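Local structure of ubiquinone biosynthesis protein UbiJ (Escherichia coli, 6H6O) at residues Leu59-Ser64 / Gln117-Leu122. The protein binds hydrophobic intermediates of ubiquinone biosynthesis through its SCP2 domain and is essential for the stability of the multi-enzyme Ubi complex. Sequence-based numbering, arbitrary orientation. Where two conformers were deposited one is given.
Sequences LILVFS and QNFVAL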
loop_
_atom_site.group_PDB
_atom_site.type_symbol
_atom_site.label_atom_id
_atom_site.label_comp_id
_atom_site.label_asym_id
_atom_site.label_seq_id
_atom_site.Cartn_x
_atom_site.Cartn_y
_atom_site.Cartn_z
ATOM N N LEU A 59 -6.821 9.070 2.939
ATOM C CA LEU A 59 -6.090 8.510 4.072
ATOM C C LEU A 59 -5.888 9.697 5.028
ATOM O O LEU A 59 -5.463 10.763 4.602
ATOM C CB LEU A 59 -4.714 7.965 3.684
ATOM C CG LEU A 59 -4.638 6.620 2.948
ATOM C CD1 LEU A 59 -3.193 6.309 2.628
ATOM C CD2 LEU A 59 -5.214 5.455 3.805
ATOM N N ILE A 60 -6.213 9.523 6.285
ATOM C CA ILE A 60 -6.043 10.601 7.255
ATOM C C ILE A 60 -5.130 10.089 8.374
ATOM O O ILE A 60 -5.394 9.048 8.961
ATOM C CB ILE A 60 -7.401 11.153 7.743
ATOM C CG1 ILE A 60 -8.276 11.658 6.542
ATOM C CG2 ILE A 60 -7.173 12.294 8.754
ATOM C CD1 ILE A 60 -9.316 10.673 6.049
ATOM N N LEU A 61 -4.028 10.797 8.603
ATOM C CA LEU A 61 -3.026 10.452 9.618
ATOM C C LEU A 61 -3.181 11.429 10.789
ATOM O O LEU A 61 -3.116 12.651 10.581
ATOM C CB LEU A 61 -1.613 10.560 9.028
ATOM C CG LEU A 61 -1.063 9.357 8.210
ATOM C CD1 LEU A 61 -1.975 8.949 7.071
ATOM C CD2 LEU A 61 0.329 9.669 7.681
ATOM N N VAL A 62 -3.423 10.906 11.996
ATOM C CA VAL A 62 -3.592 11.759 13.203
ATOM C C VAL A 62 -2.444 11.429 14.134
ATOM O O VAL A 62 -2.390 10.320 14.657
ATOM C CB VAL A 62 -4.967 11.544 13.897
ATOM C CG1 VAL A 62 -5.110 12.473 15.100
ATOM C CG2 VAL A 62 -6.121 11.735 12.904
ATOM N N PHE A 63 -1.552 12.393 14.361
ATOM C CA PHE A 63 -0.351 12.180 15.161
ATOM C C PHE A 63 -0.520 12.479 16.654
ATOM O O PHE A 63 -0.844 13.606 17.025
ATOM C CB PHE A 63 0.829 12.978 14.576
ATOM C CG PHE A 63 1.171 12.624 13.150
ATOM C CD1 PHE A 63 2.088 11.611 12.868
ATOM C CD2 PHE A 63 0.581 13.302 12.085
ATOM C CE1 PHE A 63 2.395 11.264 11.535
ATOM C CE2 PHE A 63 0.885 12.959 10.762
ATOM C CZ PHE A 63 1.798 11.942 10.494
ATOM N N SER A 64 -0.291 11.462 17.512
ATOM C CA SER A 64 -0.318 11.645 18.964
ATOM C C SER A 64 1.088 11.302 19.513
ATOM O O SER A 64 1.980 10.984 18.722
ATOM C CB SER A 64 -1.441 10.834 19.619
ATOM O OG SER A 64 -1.222 9.436 19.589
ATOM N N GLN A 117 6.488 18.811 5.463
ATOM C CA GLN A 117 7.948 18.960 5.597
ATOM C C GLN A 117 8.450 18.190 6.835
ATOM O O GLN A 117 9.440 17.457 6.739
ATOM C CB GLN A 117 8.356 20.440 5.704
ATOM C CG GLN A 117 8.211 21.205 4.389
ATOM C CD GLN A 117 8.356 22.703 4.570
ATOM O OE1 GLN A 117 8.283 23.242 5.677
ATOM N NE2 GLN A 117 8.532 23.427 3.478
ATOM N N ASN A 118 7.725 18.311 7.971
ATOM C CA ASN A 118 8.083 17.629 9.225
ATOM C C ASN A 118 7.880 16.123 9.106
ATOM O O ASN A 118 8.690 15.365 9.619
ATOM C CB ASN A 118 7.322 18.213 10.421
ATOM C CG ASN A 118 7.781 19.621 10.739
ATOM O OD1 ASN A 118 8.901 20.017 10.432
ATOM N ND2 ASN A 118 6.944 20.407 11.384
ATOM N N PHE A 119 6.848 15.701 8.381
ATOM C CA PHE A 119 6.597 14.284 8.152
ATOM C C PHE A 119 7.766 13.634 7.350
ATOM O O PHE A 119 8.295 12.588 7.752
ATOM C CB PHE A 119 5.239 14.072 7.460
ATOM C CG PHE A 119 4.936 12.615 7.215
ATOM C CD1 PHE A 119 4.630 11.760 8.274
ATOM C CD2 PHE A 119 5.028 12.077 5.940
ATOM C CE1 PHE A 119 4.369 10.399 8.057
ATOM C CE2 PHE A 119 4.785 10.709 5.724
ATOM C CZ PHE A 119 4.430 9.889 6.786
ATOM N N VAL A 120 8.165 14.277 6.240
ATOM C CA VAL A 120 9.270 13.845 5.366
ATOM C C VAL A 120 10.612 13.848 6.167
ATOM O O VAL A 120 11.373 12.877 6.094
ATOM C CB VAL A 120 9.294 14.684 4.048
ATOM C CG1 VAL A 120 10.557 14.420 3.211
ATOM C CG2 VAL A 120 8.019 14.445 3.228
ATOM N N ALA A 121 10.847 14.907 6.973
ATOM C CA ALA A 121 12.027 15.017 7.845
ATOM C C ALA A 121 12.039 13.839 8.842
ATOM O O ALA A 121 13.091 13.233 9.044
ATOM C CB ALA A 121 12.010 16.339 8.588
ATOM N N LEU A 122 10.877 13.501 9.442
ATOM C CA LEU A 122 10.743 12.368 10.366
ATOM C C LEU A 122 11.052 11.047 9.662
ATOM O O LEU A 122 11.841 10.262 10.203
ATOM C CB LEU A 122 9.344 12.331 11.045
ATOM C CG LEU A 122 8.980 11.078 11.868
ATOM C CD1 LEU A 122 9.962 10.833 13.019
ATOM C CD2 LEU A 122 7.538 11.149 12.374
#
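Phe119, on helix 113-128, reaches across to Leu61 and Phe63, two alternate residues on the same face of strand 58-63. The backbones stay well apart, with 10.1 Å between CA of Phe63 and CA of Phe119, and side chains alone bridge the distance. Followed outward, Phe63 leaves the strand with its CB directed at the helix and CG anti to the carbonyl carbon (chi1 -59°), which holds the ring out from the strand. Its CE1 comes to 4.0 Å from CD1 of Phe119. At the tip, CZ makes the closest approach, 3.6 Å from CD1 of Phe119 and 3.9 Å from CE1 of the same ring. That CE1 is also the Phe119 atom nearest Leu61, whose CD2 methyl is 4.1 Å away on the same side of the ring. Phe119 has CG anti to its own backbone N (chi1 -180°), carrying its ring away from the helix. The two phenyl rings meet rim to rim, centroids 5.9 Å apart and planes inclined at 54°, neither lying over the other's face. Leu26 and Leu30 of helix 14-30 extend the same apolar layer, touching Leu61 and Phe119 respectively, while Val68 of the adjoining strand packs against both Leu61 and Phe63. Cutting Phe63 back to an alanine is likely to leave CD1 and CE1 of Phe119 without their aromatic neighbour and open a gap between strand and helix, with Leu61 the remaining direct contact between the two segments. The contact thus joins the mixed sheet of the SCP2 domain to helix 113-128, the last helix of this N-terminal piece of UbiJ. No hydrogen bond crosses it; carbon meets carbon throughout, over a modest 122 Å² of buried surface. Apolar packing without directional bonds is consistent with the interior of a lipid-binding fold, though no lipid is bound here.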